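Local coordinates for protein aminotransferase AspB (Helicobacter pylori 26695, PDB 3EZS) that probably transfers amino groups between amino acids and keto acids as a class I and II aminotransferase dependent on pyridoxal 5'-phosphate, at residues F72-K77 against L277-A282; L95-S100 against E251-F256; F104-P109 against E154-I159. One frame throughout, in Å; residues are numbered along the deposited sequence.

Contact 1: F72-K77 against L277-A282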
ATOM      1  N   PHE A  72      18.424   5.495  13.120  1.00 41.21           N
ATOM      2  CA  PHE A  72      18.048   6.777  13.729  1.00 41.59           C
ATOM      3  C   PHE A  72      19.011   7.160  14.865  1.00 42.36           C
ATOM      4  O   PHE A  72      19.374   8.335  15.009  1.00 40.04           O
ATOM      5  CB  PHE A  72      16.596   6.776  14.201  1.00 43.11           C
ATOM      6  CG  PHE A  72      15.974   8.133  14.214  1.00 41.63           C
ATOM      7  CD1 PHE A  72      15.356   8.624  13.080  1.00 42.83           C
ATOM      8  CD2 PHE A  72      16.043   8.934  15.329  1.00 39.77           C
ATOM      9  CE1 PHE A  72      14.800   9.872  13.072  1.00 40.05           C
ATOM     10  CE2 PHE A  72      15.489  10.185  15.319  1.00 34.61           C
ATOM     11  CZ  PHE A  72      14.871  10.657  14.194  1.00 39.31           C
ATOM     12  N   LYS A  73      19.441   6.162  15.635  1.00 40.89           N
ATOM     13  CA  LYS A  73      20.412   6.365  16.701  1.00 41.68           C
ATOM     14  C   LYS A  73      21.764   6.816  16.165  1.00 40.89           C
ATOM     15  O   LYS A  73      22.275   7.829  16.599  1.00 43.26           O
ATOM     16  CB  LYS A  73      20.578   5.085  17.537  1.00 42.43           C
ATOM     17  CG  LYS A  73      21.510   5.232  18.747  1.00 43.85           C
ATOM     18  CD  LYS A  73      21.606   3.935  19.569  1.00 44.92           C
ATOM     19  N   ARG A  74      22.339   6.078  15.226  1.00 39.77           N
ATOM     20  CA  ARG A  74      23.615   6.460  14.646  1.00 40.13           C
ATOM     21  C   ARG A  74      23.568   7.818  13.977  1.00 39.96           C
ATOM     22  O   ARG A  74      24.493   8.618  14.116  1.00 37.81           O
ATOM     23  CB  ARG A  74      24.053   5.463  13.584  1.00 40.85           C
ATOM     24  CG  ARG A  74      24.374   4.045  14.079  1.00 40.53           C
ATOM     25  CD  ARG A  74      25.117   3.288  12.969  1.00 43.30           C
ATOM     26  NE  ARG A  74      24.385   3.308  11.703  1.00 46.33           N
ATOM     27  CZ  ARG A  74      23.426   2.448  11.355  1.00 47.69           C
ATOM     28  NH1 ARG A  74      23.015   1.479  12.172  1.00 47.80           N
ATOM     29  NH2 ARG A  74      22.854   2.564  10.170  1.00 42.15           N
ATOM     30  N   ARG A  75      22.474   8.084  13.269  1.00 40.66           N
ATOM     31  CA  ARG A  75      22.359   9.299  12.475  1.00 41.33           C
ATOM     32  C   ARG A  75      21.970  10.544  13.252  1.00 41.24           C
ATOM     33  O   ARG A  75      22.524  11.606  12.994  1.00 39.50           O
ATOM     34  CB  ARG A  75      21.379   9.082  11.311  1.00 42.65           C
ATOM     35  CG  ARG A  75      21.073  10.325  10.476  1.00 39.60           C
ATOM     36  CD  ARG A  75      22.299  10.954   9.796  1.00 41.53           C
ATOM     37  NE  ARG A  75      21.835  12.085   9.001  1.00 41.43           N
ATOM     38  CZ  ARG A  75      21.646  13.327   9.446  1.00 41.36           C
ATOM     39  NH1 ARG A  75      21.927  13.678  10.685  1.00 42.36           N
ATOM     40  NH2 ARG A  75      21.169  14.241   8.622  1.00 43.22           N
ATOM     41  N   PHE A  76      21.019  10.423  14.171  1.00 41.51           N
ATOM     42  CA  PHE A  76      20.528  11.584  14.922  1.00 42.01           C
ATOM     43  C   PHE A  76      20.841  11.580  16.411  1.00 40.95           C
ATOM     44  O   PHE A  76      20.428  12.502  17.117  1.00 40.14           O
ATOM     45  CB  PHE A  76      19.011  11.762  14.688  1.00 42.08           C
ATOM     46  CG  PHE A  76      18.643  11.873  13.235  1.00 41.59           C
ATOM     47  CD1 PHE A  76      18.889  13.051  12.538  1.00 44.31           C
ATOM     48  CD2 PHE A  76      18.060  10.799  12.556  1.00 47.97           C
ATOM     49  CE1 PHE A  76      18.568  13.165  11.204  1.00 40.28           C
ATOM     50  CE2 PHE A  76      17.731  10.895  11.213  1.00 42.67           C
ATOM     51  CZ  PHE A  76      17.987  12.081  10.533  1.00 43.60           C
ATOM     52  N   LYS A  77      21.553  10.555  16.881  1.00 41.42           N
ATOM     53  CA  LYS A  77      21.929  10.411  18.306  1.00 41.21           C
ATOM     54  C   LYS A  77      20.728  10.332  19.248  1.00 41.44           C
ATOM     55  O   LYS A  77      20.797  10.757  20.401  1.00 41.29           O
ATOM     56  CB  LYS A  77      22.866  11.549  18.741  1.00 40.90           C
ATOM     57  CG  LYS A  77      24.006  11.866  17.762  1.00 48.51           C
ATOM     58  CD  LYS A  77      24.806  10.634  17.394  1.00 53.07           C
ATOM     59  N   LEU A 277      21.133  -1.133   8.005  1.00 40.02           N
ATOM     60  CA  LEU A 277      22.229  -1.450   8.908  1.00 39.76           C
ATOM     61  C   LEU A 277      23.589  -0.859   8.476  1.00 40.69           C
ATOM     62  O   LEU A 277      24.487  -0.711   9.302  1.00 38.52           O
ATOM     63  CB  LEU A 277      22.396  -2.969   9.019  1.00 38.66           C
ATOM     64  CG  LEU A 277      21.390  -3.843   9.764  1.00 39.65           C
ATOM     65  CD1 LEU A 277      21.477  -5.331   9.337  1.00 36.16           C
ATOM     66  CD2 LEU A 277      21.563  -3.699  11.288  1.00 36.77           C
ATOM     67  N   ASP A 278      23.734  -0.543   7.189  1.00 41.38           N
ATOM     68  CA  ASP A 278      25.008  -0.074   6.641  1.00 41.54           C
ATOM     69  C   ASP A 278      25.010   1.403   6.267  1.00 43.68           C
ATOM     70  O   ASP A 278      24.027   1.910   5.681  1.00 43.04           O
ATOM     71  CB  ASP A 278      25.326  -0.867   5.382  1.00 41.74           C
ATOM     72  CG  ASP A 278      26.605  -0.420   4.730  1.00 38.99           C
ATOM     73  OD1 ASP A 278      27.670  -0.608   5.340  1.00 44.45           O
ATOM     74  OD2 ASP A 278      26.547   0.112   3.609  1.00 38.67           O
ATOM     75  N   ASP A 279      26.115   2.079   6.597  1.00 42.81           N
ATOM     76  CA  ASP A 279      26.303   3.502   6.284  1.00 43.06           C
ATOM     77  C   ASP A 279      27.274   3.768   5.130  1.00 42.82           C
ATOM     78  O   ASP A 279      27.239   4.832   4.530  1.00 44.97           O
ATOM     79  CB  ASP A 279      26.806   4.249   7.526  1.00 44.40           C
ATOM     80  CG  ASP A 279      25.751   4.342   8.633  1.00 44.10           C
ATOM     81  OD1 ASP A 279      24.547   4.231   8.348  1.00 48.18           O
ATOM     82  OD2 ASP A 279      26.135   4.524   9.790  1.00 47.94           O
ATOM     83  N   ARG A 280      28.102   2.795   4.805  1.00 41.85           N
ATOM     84  CA  ARG A 280      29.120   2.941   3.783  1.00 43.54           C
ATOM     85  C   ARG A 280      28.567   3.253   2.437  1.00 42.43           C
ATOM     86  O   ARG A 280      28.991   4.227   1.818  1.00 41.76           O
ATOM     87  CB  ARG A 280      29.942   1.669   3.668  1.00 45.61           C
ATOM     88  CG  ARG A 280      30.788   1.420   4.864  1.00 53.46           C
ATOM     89  CD  ARG A 280      31.382   0.031   4.829  1.00 67.40           C
ATOM     90  NE  ARG A 280      32.197  -0.151   6.019  1.00 73.86           N
ATOM     91  CZ  ARG A 280      32.678  -1.308   6.456  1.00 79.27           C
ATOM     92  NH1 ARG A 280      32.433  -2.452   5.817  1.00 82.31           N
ATOM     93  NH2 ARG A 280      33.396  -1.313   7.567  1.00 76.77           N
ATOM     94  N   HIS A 281      27.626   2.436   1.979  1.00 40.61           N
ATOM     95  CA  HIS A 281      27.036   2.662   0.667  1.00 41.26           C
ATOM     96  C   HIS A 281      26.299   4.019   0.598  1.00 40.42           C
ATOM     97  O   HIS A 281      26.333   4.673  -0.429  1.00 39.39           O
ATOM     98  CB  HIS A 281      26.106   1.508   0.269  1.00 39.90           C
ATOM     99  CG  HIS A 281      24.759   1.574   0.913  1.00 40.28           C
ATOM    100  ND1 HIS A 281      24.550   1.261   2.235  1.00 40.23           N
ATOM    101  CD2 HIS A 281      23.555   1.943   0.419  1.00 40.74           C
ATOM    102  CE1 HIS A 281      23.272   1.431   2.531  1.00 45.54           C
ATOM    103  NE2 HIS A 281      22.643   1.831   1.443  1.00 45.46           N
ATOM    104  N   ALA A 282      25.653   4.443   1.688  1.00 41.03           N
ATOM    105  CA  ALA A 282      24.928   5.718   1.717  1.00 39.79           C
ATOM    106  C   ALA A 282      25.896   6.861   1.500  1.00 41.31           C
ATOM    107  O   ALA A 282      25.636   7.796   0.717  1.00 42.42           O
ATOM    108  CB  ALA A 282      24.189   5.906   3.051  1.00 38.00           C
TER

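Contact 2: L95-S100 against E251-F256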
ATOM      1  N   LEU A  95       2.686   9.731   3.798  1.00 40.53           N
ATOM      2  CA  LEU A  95       2.367  11.161   3.586  1.00 41.50           C
ATOM      3  C   LEU A  95       0.939  11.339   3.080  1.00 41.90           C
ATOM      4  O   LEU A  95       0.272  12.343   3.366  1.00 42.57           O
ATOM      5  CB  LEU A  95       3.353  11.810   2.583  1.00 41.21           C
ATOM      6  CG  LEU A  95       4.817  12.033   3.008  1.00 41.66           C
ATOM      7  CD1 LEU A  95       5.748  12.339   1.799  1.00 36.59           C
ATOM      8  CD2 LEU A  95       4.862  13.151   4.050  1.00 41.71           C
ATOM      9  N   PHE A  96       0.450  10.350   2.343  1.00 42.63           N
ATOM     10  CA  PHE A  96      -0.890  10.431   1.820  1.00 40.66           C
ATOM     11  C   PHE A  96      -1.952  10.043   2.840  1.00 41.47           C
ATOM     12  O   PHE A  96      -2.979  10.716   2.946  1.00 42.67           O
ATOM     13  CB  PHE A  96      -1.062   9.555   0.581  1.00 40.18           C
ATOM     14  CG  PHE A  96      -2.462   9.610   0.021  1.00 40.60           C
ATOM     15  CD1 PHE A  96      -2.893  10.733  -0.664  1.00 42.26           C
ATOM     16  CD2 PHE A  96      -3.360   8.589   0.244  1.00 39.70           C
ATOM     17  CE1 PHE A  96      -4.173  10.817  -1.154  1.00 40.68           C
ATOM     18  CE2 PHE A  96      -4.643   8.670  -0.243  1.00 39.29           C
ATOM     19  CZ  PHE A  96      -5.049   9.788  -0.946  1.00 43.26           C
ATOM     20  N   ASN A  97      -1.729   8.954   3.573  1.00 42.07           N
ATOM     21  CA  ASN A  97      -2.777   8.455   4.480  1.00 40.93           C
ATOM     22  C   ASN A  97      -2.683   8.875   5.924  1.00 39.62           C
ATOM     23  O   ASN A  97      -3.684   8.791   6.634  1.00 41.72           O
ATOM     24  CB  ASN A  97      -2.969   6.918   4.356  1.00 40.56           C
ATOM     25  CG  ASN A  97      -1.806   6.124   4.916  1.00 42.65           C
ATOM     26  OD1 ASN A  97      -1.384   6.352   6.041  1.00 43.04           O
ATOM     27  ND2 ASN A  97      -1.286   5.179   4.127  1.00 35.83           N
ATOM     28  N   PHE A  98      -1.532   9.326   6.391  1.00 40.06           N
ATOM     29  CA  PHE A  98      -1.448   9.700   7.807  1.00 42.20           C
ATOM     30  C   PHE A  98      -2.436  10.834   8.146  1.00 41.91           C
ATOM     31  O   PHE A  98      -3.123  10.768   9.157  1.00 39.59           O
ATOM     32  CB  PHE A  98      -0.019  10.052   8.253  1.00 42.73           C
ATOM     33  CG  PHE A  98       0.118  10.229   9.747  1.00 46.22           C
ATOM     34  CD1 PHE A  98       0.215   9.115  10.581  1.00 46.27           C
ATOM     35  CD2 PHE A  98       0.139  11.493  10.323  1.00 45.15           C
ATOM     36  CE1 PHE A  98       0.329   9.255  11.941  1.00 46.83           C
ATOM     37  CE2 PHE A  98       0.242  11.637  11.713  1.00 40.85           C
ATOM     38  CZ  PHE A  98       0.340  10.520  12.514  1.00 46.85           C
ATOM     39  N   PRO A  99      -2.507  11.876   7.300  1.00 41.84           N
ATOM     40  CA  PRO A  99      -3.489  12.932   7.622  1.00 41.88           C
ATOM     41  C   PRO A  99      -4.949  12.445   7.710  1.00 42.78           C
ATOM     42  O   PRO A  99      -5.677  12.926   8.571  1.00 42.60           O
ATOM     43  CB  PRO A  99      -3.307  13.936   6.480  1.00 41.87           C
ATOM     44  CG  PRO A  99      -1.869  13.672   5.956  1.00 41.02           C
ATOM     45  CD  PRO A  99      -1.737  12.185   6.080  1.00 41.36           C
ATOM     46  N   SER A 100      -5.376  11.511   6.846  1.00 42.53           N
ATOM     47  CA  SER A 100      -6.745  10.985   6.940  1.00 44.49           C
ATOM     48  C   SER A 100      -6.909  10.183   8.235  1.00 44.06           C
ATOM     49  O   SER A 100      -7.991  10.134   8.807  1.00 45.13           O
ATOM     50  CB  SER A 100      -7.165  10.143   5.709  1.00 44.17           C
ATOM     51  OG  SER A 100      -6.457   8.918   5.602  1.00 51.22           O
ATOM     52  N   GLU A 251       0.670   4.387  18.100  1.00 43.00           N
ATOM     53  CA  GLU A 251       0.077   3.145  18.581  1.00 44.87           C
ATOM     54  C   GLU A 251      -1.338   2.984  17.961  1.00 44.81           C
ATOM     55  O   GLU A 251      -1.784   1.870  17.641  1.00 43.50           O
ATOM     56  CB  GLU A 251       0.061   3.137  20.123  1.00 46.53           C
ATOM     57  CG  GLU A 251      -0.167   1.763  20.779  1.00 54.55           C
ATOM     58  CD  GLU A 251       0.945   0.745  20.483  1.00 65.86           C
ATOM     59  OE1 GLU A 251       2.084   1.151  20.093  1.00 61.23           O
ATOM     60  OE2 GLU A 251       0.657  -0.468  20.632  1.00 68.06           O
ATOM     61  N   LYS A 252      -2.022   4.108  17.771  1.00 43.65           N
ATOM     62  CA  LYS A 252      -3.321   4.116  17.119  1.00 45.25           C
ATOM     63  C   LYS A 252      -3.155   3.923  15.588  1.00 44.42           C
ATOM     64  O   LYS A 252      -3.947   3.203  14.961  1.00 40.98           O
ATOM     65  CB  LYS A 252      -4.081   5.413  17.462  1.00 44.70           C
ATOM     66  CG  LYS A 252      -4.435   5.538  18.951  1.00 46.49           C
ATOM     67  CD  LYS A 252      -5.216   6.816  19.260  1.00 48.27           C
ATOM     68  N   TYR A 253      -2.121   4.554  15.008  1.00 44.40           N
ATOM     69  CA  TYR A 253      -1.841   4.439  13.573  1.00 42.68           C
ATOM     70  C   TYR A 253      -1.540   2.998  13.198  1.00 41.99           C
ATOM     71  O   TYR A 253      -1.917   2.553  12.127  1.00 42.67           O
ATOM     72  CB  TYR A 253      -0.695   5.374  13.169  1.00 42.89           C
ATOM     73  CG  TYR A 253      -0.389   5.458  11.672  1.00 39.12           C
ATOM     74  CD1 TYR A 253      -1.401   5.666  10.724  1.00 39.05           C
ATOM     75  CD2 TYR A 253       0.923   5.401  11.219  1.00 41.58           C
ATOM     76  CE1 TYR A 253      -1.105   5.765   9.353  1.00 40.25           C
ATOM     77  CE2 TYR A 253       1.235   5.516   9.858  1.00 42.17           C
ATOM     78  CZ  TYR A 253       0.216   5.694   8.932  1.00 42.37           C
ATOM     79  OH  TYR A 253       0.549   5.778   7.599  1.00 38.98           O
ATOM     80  N   LYS A 254      -0.851   2.290  14.090  1.00 43.19           N
ATOM     81  CA  LYS A 254      -0.544   0.871  13.946  1.00 43.11           C
ATOM     82  C   LYS A 254      -1.811   0.041  13.758  1.00 42.93           C
ATOM     83  O   LYS A 254      -1.847  -0.840  12.890  1.00 42.75           O
ATOM     84  CB  LYS A 254       0.213   0.394  15.186  1.00 44.89           C
ATOM     85  CG  LYS A 254       0.354  -1.117  15.378  1.00 48.42           C
ATOM     86  CD  LYS A 254       1.242  -1.395  16.603  1.00 47.80           C
ATOM     87  CE  LYS A 254       1.246  -2.877  16.983  1.00 52.59           C
ATOM     88  NZ  LYS A 254       2.264  -3.138  18.046  1.00 63.31           N
ATOM     89  N   ALA A 255      -2.832   0.307  14.579  1.00 41.35           N
ATOM     90  CA  ALA A 255      -4.134  -0.383  14.476  1.00 41.80           C
ATOM     91  C   ALA A 255      -4.834  -0.040  13.154  1.00 42.76           C
ATOM     92  O   ALA A 255      -5.447  -0.899  12.531  1.00 45.36           O
ATOM     93  CB  ALA A 255      -5.044  -0.032  15.675  1.00 38.11           C
ATOM     94  N   PHE A 256      -4.744   1.216  12.730  1.00 42.44           N
ATOM     95  CA  PHE A 256      -5.334   1.629  11.459  1.00 43.16           C
ATOM     96  C   PHE A 256      -4.629   0.903  10.296  1.00 41.61           C
ATOM     97  O   PHE A 256      -5.265   0.395   9.398  1.00 39.69           O
ATOM     98  CB  PHE A 256      -5.258   3.158  11.335  1.00 45.43           C
ATOM     99  CG  PHE A 256      -5.677   3.711   9.981  1.00 47.81           C
ATOM    100  CD1 PHE A 256      -6.973   3.559   9.518  1.00 51.64           C
ATOM    101  CD2 PHE A 256      -4.782   4.443   9.207  1.00 46.39           C
ATOM    102  CE1 PHE A 256      -7.366   4.093   8.282  1.00 53.28           C
ATOM    103  CE2 PHE A 256      -5.175   5.001   7.979  1.00 49.51           C
ATOM    104  CZ  PHE A 256      -6.459   4.828   7.519  1.00 47.62           C
TER

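Contact 3: F104-P109 against E154-I159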
ATOM      1  N   PHE A 104      -9.230  12.080  11.058  1.00 42.94           N
ATOM      2  CA  PHE A 104     -10.380  11.262  10.686  1.00 45.48           C
ATOM      3  C   PHE A 104     -11.742  11.768  11.130  1.00 47.90           C
ATOM      4  O   PHE A 104     -12.707  11.727  10.349  1.00 50.11           O
ATOM      5  CB  PHE A 104     -10.216   9.816  11.191  1.00 45.48           C
ATOM      6  CG  PHE A 104     -11.300   8.903  10.715  1.00 44.66           C
ATOM      7  CD1 PHE A 104     -11.336   8.490   9.395  1.00 51.26           C
ATOM      8  CD2 PHE A 104     -12.305   8.489  11.566  1.00 45.84           C
ATOM      9  CE1 PHE A 104     -12.346   7.651   8.939  1.00 48.56           C
ATOM     10  CE2 PHE A 104     -13.316   7.664  11.114  1.00 47.85           C
ATOM     11  CZ  PHE A 104     -13.337   7.252   9.804  1.00 47.84           C
ATOM     12  N   ASP A 105     -11.837  12.210  12.379  1.00 48.37           N
ATOM     13  CA  ASP A 105     -13.119  12.687  12.896  1.00 49.30           C
ATOM     14  C   ASP A 105     -13.240  14.217  12.985  1.00 47.54           C
ATOM     15  O   ASP A 105     -14.175  14.726  13.607  1.00 45.89           O
ATOM     16  CB  ASP A 105     -13.368  12.044  14.256  1.00 51.78           C
ATOM     17  CG  ASP A 105     -13.743  10.570  14.145  1.00 60.06           C
ATOM     18  OD1 ASP A 105     -14.731  10.248  13.417  1.00 59.68           O
ATOM     19  OD2 ASP A 105     -13.068   9.746  14.817  1.00 64.80           O
ATOM     20  N   TYR A 106     -12.324  14.954  12.347  1.00 44.94           N
ATOM     21  CA  TYR A 106     -12.368  16.409  12.430  1.00 43.39           C
ATOM     22  C   TYR A 106     -13.365  16.991  11.468  1.00 45.12           C
ATOM     23  O   TYR A 106     -13.474  16.543  10.329  1.00 45.33           O
ATOM     24  CB  TYR A 106     -11.038  17.041  12.095  1.00 44.39           C
ATOM     25  CG  TYR A 106      -9.967  16.994  13.158  1.00 41.60           C
ATOM     26  CD1 TYR A 106      -9.571  15.786  13.736  1.00 41.60           C
ATOM     27  CD2 TYR A 106      -9.269  18.150  13.498  1.00 37.07           C
ATOM     28  CE1 TYR A 106      -8.540  15.746  14.670  1.00 45.01           C
ATOM     29  CE2 TYR A 106      -8.235  18.122  14.409  1.00 43.91           C
ATOM     30  CZ  TYR A 106      -7.871  16.923  14.998  1.00 47.18           C
ATOM     31  OH  TYR A 106      -6.835  16.906  15.911  1.00 50.20           O
ATOM     32  N   GLN A 107     -14.073  18.010  11.944  1.00 46.60           N
ATOM     33  CA  GLN A 107     -14.992  18.764  11.131  1.00 48.27           C
ATOM     34  C   GLN A 107     -14.179  19.897  10.512  1.00 48.04           C
ATOM     35  O   GLN A 107     -13.463  20.610  11.222  1.00 46.38           O
ATOM     36  CB  GLN A 107     -16.139  19.341  11.984  1.00 49.29           C
ATOM     37  CG  GLN A 107     -16.975  18.281  12.694  1.00 55.74           C
ATOM     38  N   ASN A 108     -14.276  20.044   9.193  1.00 48.73           N
ATOM     39  CA  ASN A 108     -13.591  21.115   8.474  1.00 48.92           C
ATOM     40  C   ASN A 108     -12.104  21.224   8.841  1.00 47.80           C
ATOM     41  O   ASN A 108     -11.655  22.257   9.349  1.00 49.16           O
ATOM     42  CB  ASN A 108     -14.312  22.439   8.764  1.00 50.48           C
ATOM     43  CG  ASN A 108     -15.834  22.371   8.490  1.00 56.64           C
ATOM     44  OD1 ASN A 108     -16.611  23.040   9.177  1.00 66.14           O
ATOM     45  ND2 ASN A 108     -16.256  21.558   7.502  1.00 50.63           N
ATOM     46  N   PRO A 109     -11.334  20.149   8.605  1.00 44.88           N
ATOM     47  CA  PRO A 109      -9.935  20.185   8.990  1.00 42.41           C
ATOM     48  C   PRO A 109      -9.117  21.119   8.107  1.00 41.00           C
ATOM     49  O   PRO A 109      -9.494  21.366   6.969  1.00 40.09           O
ATOM     50  CB  PRO A 109      -9.496  18.734   8.835  1.00 43.84           C
ATOM     51  CG  PRO A 109     -10.414  18.161   7.804  1.00 43.61           C
ATOM     52  CD  PRO A 109     -11.716  18.859   8.001  1.00 46.66           C
ATOM     53  N   GLU A 154      -5.944  28.210  13.868  1.00 42.99           N
ATOM     54  CA  GLU A 154      -6.896  27.479  13.021  1.00 42.74           C
ATOM     55  C   GLU A 154      -6.396  26.135  12.506  1.00 41.77           C
ATOM     56  O   GLU A 154      -7.192  25.213  12.322  1.00 42.14           O
ATOM     57  CB  GLU A 154      -7.316  28.333  11.825  1.00 40.13           C
ATOM     58  N   VAL A 155      -5.085  26.018  12.301  1.00 41.11           N
ATOM     59  CA  VAL A 155      -4.495  24.838  11.692  1.00 39.34           C
ATOM     60  C   VAL A 155      -4.537  23.620  12.628  1.00 39.21           C
ATOM     61  O   VAL A 155      -4.469  23.749  13.844  1.00 39.22           O
ATOM     62  CB  VAL A 155      -3.039  25.135  11.191  1.00 39.16           C
ATOM     63  CG1 VAL A 155      -2.081  25.274  12.369  1.00 37.38           C
ATOM     64  CG2 VAL A 155      -2.559  24.058  10.233  1.00 41.06           C
ATOM     65  N   ASP A 156      -4.672  22.448  12.018  1.00 39.18           N
ATOM     66  CA  ASP A 156      -4.740  21.160  12.711  1.00 39.45           C
ATOM     67  C   ASP A 156      -3.505  20.286  12.485  1.00 38.40           C
ATOM     68  O   ASP A 156      -3.151  19.468  13.325  1.00 37.71           O
ATOM     69  CB  ASP A 156      -5.964  20.387  12.196  1.00 38.84           C
ATOM     70  CG  ASP A 156      -7.270  21.121  12.453  1.00 40.81           C
ATOM     71  OD1 ASP A 156      -7.479  21.548  13.603  1.00 40.38           O
ATOM     72  OD2 ASP A 156      -8.100  21.250  11.520  1.00 42.80           O
ATOM     73  N   LEU A 157      -2.881  20.442  11.330  1.00 38.30           N
ATOM     74  CA  LEU A 157      -1.749  19.639  10.940  1.00 38.13           C
ATOM     75  C   LEU A 157      -0.860  20.514  10.082  1.00 37.34           C
ATOM     76  O   LEU A 157      -1.348  21.190   9.184  1.00 35.84           O
ATOM     77  CB  LEU A 157      -2.222  18.414  10.143  1.00 38.04           C
ATOM     78  CG  LEU A 157      -1.148  17.522   9.497  1.00 41.12           C
ATOM     79  CD1 LEU A 157      -0.387  16.799  10.581  1.00 49.01           C
ATOM     80  CD2 LEU A 157      -1.737  16.521   8.535  1.00 41.25           C
ATOM     81  N   VAL A 158       0.433  20.530  10.391  1.00 37.33           N
ATOM     82  CA  VAL A 158       1.414  21.271   9.603  1.00 37.79           C
ATOM     83  C   VAL A 158       2.457  20.273   9.090  1.00 38.48           C
ATOM     84  O   VAL A 158       3.007  19.471   9.865  1.00 38.04           O
ATOM     85  CB  VAL A 158       2.131  22.374  10.398  1.00 38.80           C
ATOM     86  CG1 VAL A 158       3.214  23.041   9.510  1.00 33.20           C
ATOM     87  CG2 VAL A 158       1.129  23.393  10.919  1.00 35.69           C
ATOM     88  N   ILE A 159       2.698  20.324   7.785  1.00 38.18           N
ATOM     89  CA  ILE A 159       3.684  19.471   7.128  1.00 38.77           C
ATOM     90  C   ILE A 159       4.830  20.328   6.633  1.00 38.65           C
ATOM     91  O   ILE A 159       4.629  21.227   5.822  1.00 37.91           O
ATOM     92  CB  ILE A 159       3.105  18.749   5.897  1.00 38.20           C
ATOM     93  CG1 ILE A 159       1.887  17.905   6.272  1.00 39.77           C
ATOM     94  CG2 ILE A 159       4.167  17.856   5.252  1.00 40.64           C
ATOM     95  CD1 ILE A 159       1.167  17.308   5.082  1.00 39.02           C
TER
HETATM   96  O   HOH W   1      -4.682  18.776  15.635  1.00 44.35           O

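Contact 1: F72-K77 against L277-A282
The guanidinium of Arg74 has the carbonyl oxygen of Leu277 over one face, 3.8 Å from NH2, and the carboxylate of Asp279 at its NE edge. Arginine and aspartate reach for each other from opposite directions and form a side-on, two-nitrogen salt bridge: Arg74 NE gives to Asp279 OD2 at 2.9 Å, Arg74 NH2 to Asp279 OD1 at 3.0 Å. The flat groups are not coplanar but turned 54° apart. NE reaches OD2 on its syn side but tilted out of the carboxylate plane, and NH2 reaches OD1 from above that plane. A bend at chi3 (-54°) in the Arg74 chain presents the NE side to the acid. Asp279 OD1 also forms a salt bridge with Arg232, and Arg74 NH2 also bonds Trp276 O, which together should restrict the rotation of both groups. Next door, Asp278 caps the following helix: its OD2 accepts from His281 N at 3.0 Å and, on the anti lone pair, from His281 ND1 at 2.7 Å. This surface contact joins the last turn of helix 62-76 to the short linker between helices 266-277 and 280-299, with Phe40 of helix 39-46 packed against Asp278 and His281.

Contact 2: L95-S100 against E251-F256
Phe98 and Tyr253 bring helices 92-102 and 247-257 together at a steep angle, 110° between their directions, with the local axes 11.4 Å apart. The motif is a T-shaped aromatic pair between two helices of the PLP-aminotransferase fold: helix 92-102 packs on the mixed seven-stranded sheet, and helix 247-257 packs against that helix. The edge of Phe98 points into the face of Tyr253, ring centroids 4.9 Å apart and planes at 84°; Phe98 CD1 sits over the middle of the tyrosine ring. CG anti to the backbone N (chi1 -174°) sends the Tyr253 ring toward helix 92-102. Phe101 touches both rings, and Phe98 also packs on Leu224 of strand 223-228. Phe256 lies beside Tyr253 and closes against the backbone of Asn97, its CE2 being 4.3 Å from Asn97 O; its ring also meets Phe127 of the second subunit, so the contact lies at the dimer interface. The buried polar ends are paired: Asn97 ND2 gives to Glu93, and Tyr253 OH also bonds Arg257. Asn97 crosses the tyrosine at about a right angle, and its OD1 accepts a short hydrogen bond from Tyr253 OH, in the carbonyl plane on a lone pair.

Contact 3: F104-P109 against E154-I159
Asp156 fits closely against Tyr106 and Pro109, whereas the outer part of the 104-109 loop, with Gln107 and Asn108, is exposed. The contact lies at the start of two adjacent parallel strands, 110-115 and 157-160, of the mixed seven-stranded sheet of the aminotransferase fold. On the close side, Asp156 OD2 comes within 3.3 Å of Pro109 CA, and the proline ring follows with CB at 3.9 Å from the same oxygen. Pro109 is buried, and its CA is the nearest in the loop to that of Asp156, 6.5 Å away. The same carboxylate oxygen accepts from the backbone N of Thr110, the first residue of strand 110-115, so the acid is held at the point where the loop turns into the sheet. Its other oxygen faces the tyrosine: Asp156 OD1 lies at the ring edge, near the ring plane, 3.6 Å from Tyr106 CE2. The two side chains slide past each other in opposite directions, with ring and carboxylate planes 71° apart, so the carboxylate meets the C-H rim of the ring and does not stack on its face. Asp156 has CG beside its backbone N (chi1 -61°), which points its carboxylate at Tyr106 and Pro109.

The looser side is bridged by water. One molecule lies 2.9 Å from Tyr106 OH and donates to Asp156 O at 2.9 Å, linking the phenol to the backbone just ahead of strand 157-160. At the far end of the loop, Asp105 OD2 bonds Met2 N of the second subunit.

No direct hydrogen bond spans the two segments. The joint rests on van der Waals fit, a carboxylate beside weakly positive ring hydrogens and one water; the strongest polar hold on Asp156 is Thr110 N, which would tend to stabilise its negative charge.

All three contacts belong to the same aminotransferase fold and are nested along the chain: contact 3 falls inside the loop closed by contact 2, which falls inside that closed by contact 1. Contacts 2 and 3 are neighbours, centres 14 Å apart, and touch where Pro99 CB packs on Leu157 CD2 at 3.7 Å; helix 92-102 leads into the 104-109 loop and then strand 110-115, beside strand 157-160 in the mixed sheet. Both also reach the second subunit, so this part of the fold lies at the subunit interface. Contact 1 stands apart, about 26 Å and 34 Å, centre to centre, from contacts 2 and 3, joining the end of helix 62-76 to the turn before helix 280-299 at the surface.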